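PDB 2D4E: 5-carboxymethyl-2-hydroxymuconate semialdehyde dehydrogenase from Thermus thermophilus, which probably catalyses the NAD-dependent oxidation of 5-carboxymethyl-2-hydroxymuconate semialdehyde to the corresponding carboxylic acid, a step in the breakdown of homoprotocatechuate. Local coordinates for residues G273-A278 / S308-V313; L393-V398 / G412-A417; I405-I410 / N431-G436. All coordinates share one frame; numbering follows the deposited sequence.

Interaction 1: residues G273-A278 / S308-V313; sequences GGKSPA and SSRLLV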
ATOM      1  N   GLY C 273      24.161  16.940  -7.136  1.00 18.50           N
ATOM      2  CA  GLY C 273      24.946  17.526  -6.060  1.00 18.57           C
ATOM      3  C   GLY C 273      24.285  17.743  -4.714  1.00 19.50           C
ATOM      4  O   GLY C 273      23.082  17.555  -4.551  1.00 19.97           O
ATOM      5  N   GLY C 274      25.091  18.139  -3.737  1.00 17.36           N
ATOM      6  CA  GLY C 274      24.568  18.392  -2.413  1.00 17.59           C
ATOM      7  C   GLY C 274      25.454  19.323  -1.607  1.00 20.77           C
ATOM      8  O   GLY C 274      26.622  19.538  -1.939  1.00 18.85           O
ATOM      9  N   LYS C 275      24.876  19.894  -0.556  1.00 13.33           N
ATOM     10  CA  LYS C 275      25.580  20.786   0.359  1.00 17.74           C
ATOM     11  C   LYS C 275      24.801  20.597   1.648  1.00 15.63           C
ATOM     12  O   LYS C 275      24.317  21.557   2.259  1.00 19.65           O
ATOM     13  CB  LYS C 275      25.486  22.248  -0.096  1.00 19.77           C
ATOM     14  CG  LYS C 275      26.441  23.186   0.652  1.00 20.09           C
ATOM     15  CD  LYS C 275      27.881  23.004   0.161  1.00 17.87           C
ATOM     16  CE  LYS C 275      28.879  23.735   1.044  1.00 21.01           C
ATOM     17  NZ  LYS C 275      30.289  23.494   0.608  1.00 23.55           N
ATOM     18  N   SER C 276      24.678  19.333   2.039  1.00 16.59           N
ATOM     19  CA  SER C 276      23.922  18.929   3.214  1.00 19.78           C
ATOM     20  C   SER C 276      24.416  19.539   4.517  1.00 20.24           C
ATOM     21  O   SER C 276      25.608  19.546   4.801  1.00 20.41           O
ATOM     22  CB  SER C 276      23.921  17.402   3.310  1.00 22.18           C
ATOM     23  OG  SER C 276      23.488  16.833   2.086  1.00 21.71           O
ATOM     24  N   PRO C 277      23.489  20.057   5.336  1.00 21.21           N
ATOM     25  CA  PRO C 277      23.882  20.665   6.608  1.00 17.55           C
ATOM     26  C   PRO C 277      23.740  19.752   7.820  1.00 19.08           C
ATOM     27  O   PRO C 277      22.946  18.808   7.822  1.00 17.37           O
ATOM     28  CB  PRO C 277      22.944  21.855   6.704  1.00 19.78           C
ATOM     29  CG  PRO C 277      21.647  21.246   6.202  1.00 20.94           C
ATOM     30  CD  PRO C 277      22.094  20.400   4.999  1.00 17.36           C
ATOM     31  N   ALA C 278      24.543  20.034   8.842  1.00 19.68           N
ATOM     32  CA  ALA C 278      24.474  19.311  10.106  1.00 17.48           C
ATOM     33  C   ALA C 278      24.154  20.404  11.123  1.00 16.87           C
ATOM     34  O   ALA C 278      24.906  21.372  11.240  1.00 21.11           O
ATOM     35  CB  ALA C 278      25.811  18.658  10.434  1.00 16.67           C
ATOM     36  N   SER C 308      28.260  16.262   5.147  1.00 17.31           N
ATOM     37  CA  SER C 308      27.727  17.437   5.837  1.00 19.05           C
ATOM     38  C   SER C 308      28.796  18.530   5.754  1.00 18.81           C
ATOM     39  O   SER C 308      29.533  18.774   6.711  1.00 24.03           O
ATOM     40  CB  SER C 308      27.402  17.098   7.303  1.00 18.79           C
ATOM     41  OG  SER C 308      28.466  16.396   7.923  1.00 23.64           O
ATOM     42  N   SER C 309      28.876  19.170   4.592  1.00 15.11           N
ATOM     43  CA  SER C 309      29.858  20.215   4.331  1.00 16.82           C
ATOM     44  C   SER C 309      29.566  21.540   5.036  1.00 17.54           C
ATOM     45  O   SER C 309      30.411  22.436   5.068  1.00 18.98           O
ATOM     46  CB  SER C 309      29.984  20.427   2.821  1.00 18.94           C
ATOM     47  OG  SER C 309      28.706  20.508   2.219  1.00 20.06           O
ATOM     48  N   ARG C 310      28.366  21.671   5.584  1.00 15.33           N
ATOM     49  CA  ARG C 310      28.008  22.868   6.326  1.00 17.49           C
ATOM     50  C   ARG C 310      27.651  22.429   7.738  1.00 16.23           C
ATOM     51  O   ARG C 310      26.816  21.548   7.932  1.00 19.76           O
ATOM     52  CB  ARG C 310      26.817  23.592   5.693  1.00 18.81           C
ATOM     53  CG  ARG C 310      27.147  24.436   4.479  1.00 13.90           C
ATOM     54  CD  ARG C 310      25.900  25.195   4.037  1.00 22.62           C
ATOM     55  NE  ARG C 310      24.801  24.287   3.696  1.00 20.51           N
ATOM     56  CZ  ARG C 310      23.512  24.567   3.869  1.00 22.50           C
ATOM     57  NH1 ARG C 310      23.140  25.735   4.388  1.00 21.56           N
ATOM     58  NH2 ARG C 310      22.588  23.683   3.517  1.00 18.45           N
ATOM     59  N   LEU C 311      28.313  23.029   8.718  1.00 18.19           N
ATOM     60  CA  LEU C 311      28.074  22.712  10.117  1.00 18.19           C
ATOM     61  C   LEU C 311      27.439  23.914  10.811  1.00 19.98           C
ATOM     62  O   LEU C 311      28.095  24.930  11.025  1.00 22.93           O
ATOM     63  CB  LEU C 311      29.397  22.360  10.806  1.00 15.88           C
ATOM     64  CG  LEU C 311      29.329  22.183  12.325  1.00 17.27           C
ATOM     65  CD1 LEU C 311      28.333  21.077  12.661  1.00 17.48           C
ATOM     66  CD2 LEU C 311      30.713  21.857  12.876  1.00 17.79           C
ATOM     67  N   LEU C 312      26.160  23.798  11.149  1.00 18.83           N
ATOM     68  CA  LEU C 312      25.442  24.875  11.823  1.00 19.18           C
ATOM     69  C   LEU C 312      25.416  24.567  13.310  1.00 17.44           C
ATOM     70  O   LEU C 312      24.847  23.563  13.730  1.00 18.78           O
ATOM     71  CB  LEU C 312      24.017  24.983  11.272  1.00 19.45           C
ATOM     72  CG  LEU C 312      23.937  25.618   9.880  1.00 23.78           C
ATOM     73  CD1 LEU C 312      22.628  25.243   9.177  1.00 18.93           C
ATOM     74  CD2 LEU C 312      24.055  27.125  10.030  1.00 22.19           C
ATOM     75  N   VAL C 313      26.035  25.433  14.106  1.00 17.59           N
ATOM     76  CA  VAL C 313      26.106  25.224  15.542  1.00 17.77           C
ATOM     77  C   VAL C 313      25.489  26.380  16.317  1.00 16.30           C
ATOM     78  O   VAL C 313      25.764  27.546  16.034  1.00 17.07           O
ATOM     79  CB  VAL C 313      27.573  25.043  15.985  1.00 21.46           C
ATOM     80  CG1 VAL C 313      27.637  24.704  17.468  1.00 15.31           C
ATOM     81  CG2 VAL C 313      28.237  23.954  15.146  1.00 17.54           C
TER
HETATM   82  O   HOH W   1      28.802  19.087  -0.319  1.00 22.83           O
HETATM   83  O   HOH W   2      32.061  23.195   2.871  1.00 19.00           O
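K275 to A278 run beside S308 to L312, bringing together the two parallel strands of a beta-alpha-beta unit whose helix, 286-298, lies between them in the chain. The approach begins with water: one molecule donates to G274 O and also bonds S309 OG. K275 follows, its CG anti to the backbone N (chi1 -168°); a bend at chi2 (75°) lays CD and CE against S309 OG, with K275 CD 3.3 Å from it. The buried ammonium NZ is met by I405 O, E408 O and a second water that donates to S309 O. The carbonyl O of K275 also takes part: R310 grips it side-on, at 3.0 Å from NH2 and 3.1 Å from NE, and it lies in the guanidinium plane. R310 NH1 reaches on to N401 OD1 and K429 O. S276 turns OG to A438 N, while its carbonyl O takes a CA-H contact from S308 CA (3.2 Å). P277, with no N-H to satisfy, lays its ring alongside the arginine, CB 3.7 Å above the guanidinium plane. Parallel pairing starts with P277 opposite R310 and continues at A278: its N bonds R310 O, and its O receives L312 N at 2.7 Å. The short A278 side chain touches V293 of helix 286-298, and its CB lies 3.8 Å from S308 CB.

Interaction 2: residues L393-V398 / G412-A417; sequences LPTVFV and GPVLVA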
ATOM      1  N   LEU C 393      44.871  18.499   3.055  1.00 18.99           N
ATOM      2  CA  LEU C 393      44.697  18.411   4.495  1.00 18.28           C
ATOM      3  C   LEU C 393      43.232  18.659   4.853  1.00 20.65           C
ATOM      4  O   LEU C 393      42.567  19.504   4.243  1.00 19.97           O
ATOM      5  CB  LEU C 393      45.569  19.447   5.203  1.00 18.90           C
ATOM      6  CG  LEU C 393      47.089  19.303   5.181  1.00 19.95           C
ATOM      7  CD1 LEU C 393      47.713  20.589   5.708  1.00 19.31           C
ATOM      8  CD2 LEU C 393      47.511  18.109   6.033  1.00 17.47           C
ATOM      9  N   PRO C 394      42.698  17.900   5.822  1.00 20.41           N
ATOM     10  CA  PRO C 394      41.303  18.131   6.202  1.00 15.28           C
ATOM     11  C   PRO C 394      41.234  19.623   6.546  1.00 21.44           C
ATOM     12  O   PRO C 394      42.085  20.139   7.274  1.00 19.69           O
ATOM     13  CB  PRO C 394      41.138  17.218   7.405  1.00 14.91           C
ATOM     14  CG  PRO C 394      41.949  16.016   6.989  1.00 13.56           C
ATOM     15  CD  PRO C 394      43.209  16.647   6.422  1.00 15.70           C
ATOM     16  N   THR C 395      40.227  20.307   6.016  1.00 22.76           N
ATOM     17  CA  THR C 395      40.086  21.751   6.190  1.00 19.13           C
ATOM     18  C   THR C 395      38.798  22.219   6.872  1.00 20.94           C
ATOM     19  O   THR C 395      37.717  21.713   6.588  1.00 18.82           O
ATOM     20  CB  THR C 395      40.199  22.430   4.801  1.00 21.18           C
ATOM     21  OG1 THR C 395      41.428  22.027   4.184  1.00 14.56           O
ATOM     22  CG2 THR C 395      40.164  23.958   4.919  1.00 23.24           C
ATOM     23  N   VAL C 396      38.927  23.198   7.764  1.00 20.47           N
ATOM     24  CA  VAL C 396      37.782  23.755   8.480  1.00 19.27           C
ATOM     25  C   VAL C 396      37.807  25.278   8.451  1.00 23.51           C
ATOM     26  O   VAL C 396      38.816  25.898   8.800  1.00 23.35           O
ATOM     27  CB  VAL C 396      37.756  23.336   9.979  1.00 21.10           C
ATOM     28  CG1 VAL C 396      36.535  23.948  10.661  1.00 15.84           C
ATOM     29  CG2 VAL C 396      37.733  21.831  10.118  1.00 14.35           C
ATOM     30  N   PHE C 397      36.687  25.867   8.044  1.00 22.22           N
ATOM     31  CA  PHE C 397      36.521  27.320   7.982  1.00 19.27           C
ATOM     32  C   PHE C 397      35.378  27.713   8.903  1.00 16.36           C
ATOM     33  O   PHE C 397      34.524  26.896   9.228  1.00 19.91           O
ATOM     34  CB  PHE C 397      36.081  27.793   6.592  1.00 19.75           C
ATOM     35  CG  PHE C 397      37.186  27.955   5.596  1.00 22.10           C
ATOM     36  CD1 PHE C 397      37.385  26.997   4.601  1.00 23.00           C
ATOM     37  CD2 PHE C 397      37.966  29.110   5.586  1.00 21.98           C
ATOM     38  CE1 PHE C 397      38.341  27.190   3.601  1.00 25.63           C
ATOM     39  CE2 PHE C 397      38.927  29.316   4.593  1.00 20.46           C
ATOM     40  CZ  PHE C 397      39.114  28.356   3.594  1.00 23.32           C
ATOM     41  N   VAL C 398      35.366  28.975   9.312  1.00 18.47           N
ATOM     42  CA  VAL C 398      34.263  29.513  10.091  1.00 21.54           C
ATOM     43  C   VAL C 398      33.799  30.604   9.140  1.00 22.81           C
ATOM     44  O   VAL C 398      34.592  31.457   8.744  1.00 26.87           O
ATOM     45  CB  VAL C 398      34.703  30.153  11.414  1.00 20.83           C
ATOM     46  CG1 VAL C 398      33.572  31.010  11.959  1.00 19.29           C
ATOM     47  CG2 VAL C 398      35.048  29.070  12.424  1.00 24.45           C
ATOM     48  N   GLY C 412      35.199  17.837  -1.343  1.00 20.99           N
ATOM     49  CA  GLY C 412      36.523  17.557  -0.834  1.00 20.98           C
ATOM     50  C   GLY C 412      36.442  17.626   0.675  1.00 22.29           C
ATOM     51  O   GLY C 412      35.389  17.990   1.213  1.00 20.59           O
ATOM     52  N   PRO C 413      37.523  17.292   1.393  1.00 18.93           N
ATOM     53  CA  PRO C 413      37.471  17.345   2.857  1.00 17.31           C
ATOM     54  C   PRO C 413      37.548  18.779   3.377  1.00 18.85           C
ATOM     55  O   PRO C 413      38.508  19.160   4.053  1.00 17.65           O
ATOM     56  CB  PRO C 413      38.665  16.486   3.266  1.00 23.73           C
ATOM     57  CG  PRO C 413      39.656  16.769   2.175  1.00 20.50           C
ATOM     58  CD  PRO C 413      38.812  16.756   0.920  1.00 19.97           C
ATOM     59  N   VAL C 414      36.527  19.566   3.046  1.00 18.69           N
ATOM     60  CA  VAL C 414      36.454  20.967   3.451  1.00 18.55           C
ATOM     61  C   VAL C 414      35.128  21.255   4.141  1.00 18.77           C
ATOM     62  O   VAL C 414      34.060  21.035   3.572  1.00 18.00           O
ATOM     63  CB  VAL C 414      36.577  21.920   2.240  1.00 19.49           C
ATOM     64  CG1 VAL C 414      36.504  23.370   2.720  1.00 15.34           C
ATOM     65  CG2 VAL C 414      37.888  21.669   1.491  1.00 17.34           C
ATOM     66  N   LEU C 415      35.207  21.767   5.362  1.00 16.60           N
ATOM     67  CA  LEU C 415      34.016  22.071   6.145  1.00 17.19           C
ATOM     68  C   LEU C 415      33.901  23.554   6.458  1.00 21.59           C
ATOM     69  O   LEU C 415      34.910  24.236   6.652  1.00 21.60           O
ATOM     70  CB  LEU C 415      34.045  21.297   7.464  1.00 15.29           C
ATOM     71  CG  LEU C 415      32.883  21.528   8.442  1.00 19.80           C
ATOM     72  CD1 LEU C 415      31.616  20.879   7.888  1.00 20.82           C
ATOM     73  CD2 LEU C 415      33.224  20.929   9.803  1.00 15.62           C
ATOM     74  N   VAL C 416      32.669  24.049   6.493  1.00 19.31           N
ATOM     75  CA  VAL C 416      32.423  25.441   6.838  1.00 20.36           C
ATOM     76  C   VAL C 416      31.427  25.458   7.997  1.00 17.18           C
ATOM     77  O   VAL C 416      30.317  24.950   7.880  1.00 19.01           O
ATOM     78  CB  VAL C 416      31.871  26.262   5.635  1.00 21.79           C
ATOM     79  CG1 VAL C 416      30.550  25.687   5.147  1.00 22.78           C
ATOM     80  CG2 VAL C 416      31.690  27.713   6.050  1.00 24.06           C
ATOM     81  N   ALA C 417      31.861  26.009   9.127  1.00 16.58           N
ATOM     82  CA  ALA C 417      31.044  26.108  10.335  1.00 15.52           C
ATOM     83  C   ALA C 417      30.328  27.461  10.365  1.00 22.91           C
ATOM     84  O   ALA C 417      30.949  28.508  10.172  1.00 24.08           O
ATOM     85  CB  ALA C 417      31.928  25.954  11.568  1.00 16.02           C
TER
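T395 to F397 and P413 to A417 zip together as neighbouring parallel strands through four backbone hydrogen bonds. T395 N gives to P413 O at 2.9 Å, L415 N to T395 O, F397 N to L415 O, and A417 N to F397 O at 2.8 Å, the last nearly straight at 175°. CA-H groups of V396 and V416 add weaker contacts to L415 O and F397 O. Beta-branched and aromatic residues suit such extended backbones, and they form one face here: T395 CB lies 4.1 Å from V414 CG2, and F397 CB 4.4 Å from V416 CG2. With CG anti to its own carbonyl carbon (chi1 -83°), the F397 ring slants back along the strand, where CD1 meets V414 CG1 edge-on at 4.2 Å. The other face carries V396, V398, L415 and A417; there V398 CG2 approaches A417 CB. The entry is set by P413, centre of an inverse gamma turn in which V414 N bonds G412 O, and by T395 OG1, which donates to L393 O at 2.8 Å and also bonds G374 N. These strands close the beta-alpha-beta unit around helix 404-407. Strand 369-372 pairs with the outer side of 395-398, strand 310-314 flanks 414-420, and helices 286-298 and 315-331 cover the V396 and L415 face.

Interaction 3: residues I405-I410 / N431-G436; sequences IAQEEI and NDTKYG. With NAD (nicotinamide-adenine-dinucleotide), chain K.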
ATOM      1  N   ILE C 405      31.782  29.380  -0.392  1.00 18.15           N
ATOM      2  CA  ILE C 405      32.182  28.067   0.111  1.00 22.41           C
ATOM      3  C   ILE C 405      31.052  27.398   0.875  1.00 21.58           C
ATOM      4  O   ILE C 405      31.114  26.205   1.176  1.00 22.47           O
ATOM      5  CB  ILE C 405      33.430  28.128   1.036  1.00 19.04           C
ATOM      6  CG1 ILE C 405      33.173  29.047   2.228  1.00 21.13           C
ATOM      7  CG2 ILE C 405      34.641  28.575   0.242  1.00 23.57           C
ATOM      8  CD1 ILE C 405      34.252  28.963   3.296  1.00 18.05           C
ATOM      9  N   ALA C 406      30.021  28.170   1.197  1.00 20.64           N
ATOM     10  CA  ALA C 406      28.872  27.627   1.909  1.00 22.13           C
ATOM     11  C   ALA C 406      27.771  27.267   0.908  1.00 19.62           C
ATOM     12  O   ALA C 406      26.995  26.337   1.126  1.00 21.16           O
ATOM     13  CB  ALA C 406      28.347  28.647   2.916  1.00 21.11           C
ATOM     14  N   GLN C 407      27.723  28.003  -0.194  1.00 19.87           N
ATOM     15  CA  GLN C 407      26.705  27.804  -1.222  1.00 19.62           C
ATOM     16  C   GLN C 407      27.047  26.788  -2.304  1.00 23.87           C
ATOM     17  O   GLN C 407      26.150  26.161  -2.866  1.00 20.60           O
ATOM     18  CB  GLN C 407      26.386  29.142  -1.897  1.00 17.63           C
ATOM     19  CG  GLN C 407      25.635  30.139  -1.018  1.00 15.32           C
ATOM     20  CD  GLN C 407      24.237  29.667  -0.683  1.00 21.42           C
ATOM     21  OE1 GLN C 407      23.464  29.292  -1.574  1.00 19.77           O
ATOM     22  NE2 GLN C 407      23.897  29.686   0.602  1.00 18.42           N
ATOM     23  N   GLU C 408      28.331  26.627  -2.607  1.00 18.68           N
ATOM     24  CA  GLU C 408      28.725  25.710  -3.664  1.00 21.75           C
ATOM     25  C   GLU C 408      29.375  24.440  -3.162  1.00 21.58           C
ATOM     26  O   GLU C 408      30.114  24.453  -2.176  1.00 21.36           O
ATOM     27  CB  GLU C 408      29.657  26.414  -4.651  1.00 16.67           C
ATOM     28  CG  GLU C 408      29.056  27.668  -5.261  1.00 29.04           C
ATOM     29  CD  GLU C 408      29.916  28.259  -6.370  1.00 41.24           C
ATOM     30  OE1 GLU C 408      29.591  29.375  -6.827  1.00 51.73           O
ATOM     31  OE2 GLU C 408      30.905  27.615  -6.792  1.00 39.10           O
ATOM     32  N   GLU C 409      29.089  23.343  -3.856  1.00 17.56           N
ATOM     33  CA  GLU C 409      29.636  22.049  -3.491  1.00 18.80           C
ATOM     34  C   GLU C 409      31.125  21.993  -3.824  1.00 18.43           C
ATOM     35  O   GLU C 409      31.529  22.226  -4.963  1.00 16.83           O
ATOM     36  CB  GLU C 409      28.904  20.930  -4.238  1.00 19.11           C
ATOM     37  CG  GLU C 409      29.283  19.536  -3.745  1.00 22.89           C
ATOM     38  CD  GLU C 409      28.615  18.423  -4.531  1.00 23.35           C
ATOM     39  OE1 GLU C 409      28.435  17.322  -3.968  1.00 24.94           O
ATOM     40  OE2 GLU C 409      28.287  18.644  -5.712  1.00 30.42           O
ATOM     41  N   ILE C 410      31.939  21.684  -2.826  1.00 18.35           N
ATOM     42  CA  ILE C 410      33.376  21.594  -3.024  1.00 15.21           C
ATOM     43  C   ILE C 410      33.783  20.151  -3.320  1.00 14.92           C
ATOM     44  O   ILE C 410      34.689  19.903  -4.111  1.00 18.38           O
ATOM     45  CB  ILE C 410      34.118  22.118  -1.785  1.00 21.39           C
ATOM     46  CG1 ILE C 410      33.692  23.566  -1.526  1.00 18.04           C
ATOM     47  CG2 ILE C 410      35.624  22.024  -1.992  1.00 16.25           C
ATOM     48  CD1 ILE C 410      34.153  24.122  -0.195  1.00 22.93           C
ATOM     49  N   ASN C 431      18.053  25.534   4.976  1.00 21.29           N
ATOM     50  CA  ASN C 431      17.342  25.477   3.699  1.00 20.74           C
ATOM     51  C   ASN C 431      17.793  26.489   2.664  1.00 21.23           C
ATOM     52  O   ASN C 431      17.383  26.411   1.505  1.00 20.21           O
ATOM     53  CB  ASN C 431      15.836  25.656   3.907  1.00 18.62           C
ATOM     54  CG  ASN C 431      15.191  24.457   4.557  1.00 20.27           C
ATOM     55  OD1 ASN C 431      15.756  23.361   4.557  1.00 17.91           O
ATOM     56  ND2 ASN C 431      13.990  24.651   5.107  1.00 14.31           N
ATOM     57  N   ASP C 432      18.638  27.432   3.064  1.00 22.35           N
ATOM     58  CA  ASP C 432      19.080  28.461   2.136  1.00 20.26           C
ATOM     59  C   ASP C 432      20.253  28.114   1.214  1.00 21.54           C
ATOM     60  O   ASP C 432      21.318  28.720   1.303  1.00 26.01           O
ATOM     61  CB  ASP C 432      19.380  29.753   2.908  1.00 20.64           C
ATOM     62  CG  ASP C 432      19.493  30.971   1.996  1.00 29.05           C
ATOM     63  OD1 ASP C 432      18.953  30.934   0.868  1.00 25.16           O
ATOM     64  OD2 ASP C 432      20.114  31.974   2.416  1.00 34.94           O
ATOM     65  N   THR C 433      20.052  27.119   0.350  1.00 22.47           N
ATOM     66  CA  THR C 433      21.038  26.719  -0.662  1.00 21.46           C
ATOM     67  C   THR C 433      20.210  26.164  -1.807  1.00 16.50           C
ATOM     68  O   THR C 433      19.020  25.890  -1.636  1.00 21.21           O
ATOM     69  CB  THR C 433      22.030  25.607  -0.204  1.00 26.38           C
ATOM     70  OG1 THR C 433      21.395  24.322  -0.263  1.00 28.53           O
ATOM     71  CG2 THR C 433      22.529  25.875   1.200  1.00 33.25           C
ATOM     72  N   LYS C 434      20.823  26.002  -2.970  1.00 16.35           N
ATOM     73  CA  LYS C 434      20.096  25.479  -4.118  1.00 20.44           C
ATOM     74  C   LYS C 434      20.011  23.955  -4.069  1.00 23.24           C
ATOM     75  O   LYS C 434      19.382  23.331  -4.929  1.00 18.80           O
ATOM     76  CB  LYS C 434      20.773  25.916  -5.421  1.00 24.84           C
ATOM     77  CG  LYS C 434      22.174  25.364  -5.616  1.00 32.32           C
ATOM     78  CD  LYS C 434      22.675  25.639  -7.032  1.00 37.42           C
ATOM     79  CE  LYS C 434      23.999  24.948  -7.302  1.00 39.12           C
ATOM     80  NZ  LYS C 434      24.357  24.989  -8.748  1.00 41.13           N
ATOM     81  N   TYR C 435      20.631  23.363  -3.050  1.00 18.80           N
ATOM     82  CA  TYR C 435      20.634  21.911  -2.907  1.00 19.13           C
ATOM     83  C   TYR C 435      19.609  21.404  -1.894  1.00 21.21           C
ATOM     84  O   TYR C 435      18.953  22.189  -1.198  1.00 18.48           O
ATOM     85  CB  TYR C 435      22.035  21.423  -2.522  1.00 20.11           C
ATOM     86  CG  TYR C 435      23.081  21.676  -3.590  1.00 20.41           C
ATOM     87  CD1 TYR C 435      24.090  22.622  -3.401  1.00 18.91           C
ATOM     88  CD2 TYR C 435      23.061  20.967  -4.793  1.00 24.41           C
ATOM     89  CE1 TYR C 435      25.054  22.855  -4.382  1.00 19.53           C
ATOM     90  CE2 TYR C 435      24.020  21.194  -5.782  1.00 21.99           C
ATOM     91  CZ  TYR C 435      25.010  22.137  -5.569  1.00 22.39           C
ATOM     92  OH  TYR C 435      25.949  22.370  -6.549  1.00 26.59           O
ATOM     93  N   GLY C 436      19.471  20.084  -1.827  1.00 17.25           N
ATOM     94  CA  GLY C 436      18.534  19.485  -0.899  1.00 17.73           C
ATOM     95  C   GLY C 436      18.615  17.972  -0.905  1.00 20.36           C
ATOM     96  O   GLY C 436      17.620  17.293  -1.159  1.00 24.39           O
TER
HETATM   97  PA  NAD K1701      30.158  14.399 -13.478  1.00 28.04           P
HETATM   98  O1A NAD K1701      30.950  15.210 -14.397  1.00 35.18           O
HETATM   99  O2A NAD K1701      28.734  14.775 -13.492  1.00 32.03           O
HETATM  100  O5B NAD K1701      30.213  12.808 -13.794  1.00 29.93           O
HETATM  101  C5B NAD K1701      29.067  11.894 -13.758  1.00 24.02           C
HETATM  102  C4B NAD K1701      28.992  11.187 -15.094  1.00 26.30           C
HETATM  103  O4B NAD K1701      28.567  12.213 -16.018  1.00 25.28           O
HETATM  104  C3B NAD K1701      30.358  10.698 -15.653  1.00 24.85           C
HETATM  105  O3B NAD K1701      30.298   9.294 -15.984  1.00 20.81           O
HETATM  106  C2B NAD K1701      30.576  11.622 -16.862  1.00 25.91           C
HETATM  107  O2B NAD K1701      31.330  10.999 -17.927  1.00 22.44           O
HETATM  108  C1B NAD K1701      29.151  11.968 -17.245  1.00 21.50           C
HETATM  109  N9A NAD K1701      29.067  13.187 -18.028  1.00 23.48           N
HETATM  110  C8A NAD K1701      29.759  14.376 -17.884  1.00 20.45           C
HETATM  111  N7A NAD K1701      29.428  15.313 -18.804  1.00 22.94           N
HETATM  112  C5A NAD K1701      28.463  14.660 -19.571  1.00 20.50           C
HETATM  113  C6A NAD K1701      27.697  15.090 -20.720  1.00 26.71           C
HETATM  114  N6A NAD K1701      27.823  16.301 -21.269  1.00 28.32           N
HETATM  115  N1A NAD K1701      26.804  14.168 -21.246  1.00 22.55           N
HETATM  116  C2A NAD K1701      26.681  12.907 -20.671  1.00 20.01           C
HETATM  117  N3A NAD K1701      27.339  12.428 -19.625  1.00 23.38           N
HETATM  118  C4A NAD K1701      28.222  13.348 -19.109  1.00 23.35           C
HETATM  119  O3  NAD K1701      30.781  14.545 -12.097  1.00 38.43           O
HETATM  120  PN  NAD K1701      31.489  13.649 -10.998  1.00 29.83           P
HETATM  121  O1N NAD K1701      32.773  14.320 -10.708  1.00 41.02           O
HETATM  122  O2N NAD K1701      31.572  12.261 -11.484  1.00 31.72           O
HETATM  123  O5D NAD K1701      30.434  13.994  -9.918  1.00 42.63           O
HETATM  124  C5D NAD K1701      30.579  13.946  -8.519  1.00 23.70           C
HETATM  125  C4D NAD K1701      29.212  14.472  -8.213  1.00 23.47           C
HETATM  126  O4D NAD K1701      28.226  13.418  -8.146  1.00 21.05           O
HETATM  127  C3D NAD K1701      29.076  15.356  -6.981  1.00 23.42           C
HETATM  128  O3D NAD K1701      28.389  16.594  -7.255  1.00 29.39           O
HETATM  129  C2D NAD K1701      28.331  14.421  -6.030  1.00 19.11           C
HETATM  130  O2D NAD K1701      27.600  15.175  -5.041  1.00 20.88           O
HETATM  131  C1D NAD K1701      27.471  13.632  -6.992  1.00 22.68           C
HETATM  132  N1N NAD K1701      26.997  12.353  -6.438  1.00 23.91           N
HETATM  133  C2N NAD K1701      25.650  12.377  -6.107  1.00 20.92           C
HETATM  134  C3N NAD K1701      25.132  11.211  -5.564  1.00 23.47           C
HETATM  135  C7N NAD K1701      23.675  11.111  -5.136  1.00 20.13           C
HETATM  136  O7N NAD K1701      23.280  10.057  -4.670  1.00 25.59           O
HETATM  137  N7N NAD K1701      22.859  12.171  -5.266  1.00 21.78           N
HETATM  138  C4N NAD K1701      25.970  10.022  -5.352  1.00 25.85           C
HETATM  139  C5N NAD K1701      27.335  10.148  -5.743  1.00 20.86           C
HETATM  140  C6N NAD K1701      27.914  11.263  -6.284  1.00 19.12           C
HETATM  141  O   HOH W   3      23.679  27.121  -3.206  1.00 22.86           O
HETATM  142  O   HOH W   4      27.840  24.160  -6.373  1.00 19.80           O
HETATM  143  O   HOH W   5      26.577  19.784  -8.272  1.00 20.53           O
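Q407 and E409, at the end of helix 404-407 and just beyond it, meet D432, T433 and Y435 in a partly buried contact between a helix end and a loop, beside the bound NAD; the opposing loop leads from helix 423-431 to strand 438-442. One direct hydrogen bond joins the two segments. Q407 NE2 donates to D432 O at 2.8 Å, almost straight (175°) and lying in both the amide plane and the carbonyl plane, so the two flat groups meet edge to end. NE2 also donates to N401 O, and the fold-back of the chain at chi2 (-66°) turns the amide to the loop. Glutamine suits the place because its other branch accepts: a water donates to Q407 OE1 and Q407 O and accepts from K434 N, knitting the loop to the helix end. The loop is shaped by an inverse gamma turn centred on D432 and by an ST turn, in which T433 OG1 accepts a hydrogen bond from Y435 N at 3.0 Å. At E409 the chain enters the E-I-F-G-P sequence familiar in aldehyde dehydrogenases, whose glutamate holds the nicotinamide ribose. Its side chain is extended, CG anti to the backbone N (chi1 -171°), and each oxygen takes one hydroxyl: OE1 accepts from NAD O2D at 2.5 Å and OE2 from NAD O3D at 2.6 Å. Y435 lies next to E409, its OH 4.0 Å from E409 CB and its CE1 3.8 Å from Q407 O at the ring edge, with K434 CG over one ring face. A water in the ring plane bonds Y435 OH at 2.6 Å and accepts from E409 N, while another donates to E409 OE2 and also bonds Y435 OH.

In the fold
Following the chain, interaction 1 comes first, closing the excursion through helix 286-298 before either other contact opens. Interactions 2 and 3 then cross: strand 395-398 leads to helix 404-407, which leads to strand 414-420, and only afterwards does loop 431-436 return to the end of that helix. Interactions 1 and 2 share one mixed sheet, joined where strand 310-314 borders 414-420 through L311 N to V416 O and V416 N to S309 O. Interaction 3 lies at the N-terminal ends of the central strands, facing NAD, tied to interaction 1 by K275 NZ and to interaction 2 by I405 CD1 packing on F397 and V416. Interactions 1 and 3 reach the cofactor pocket through G273 and E409.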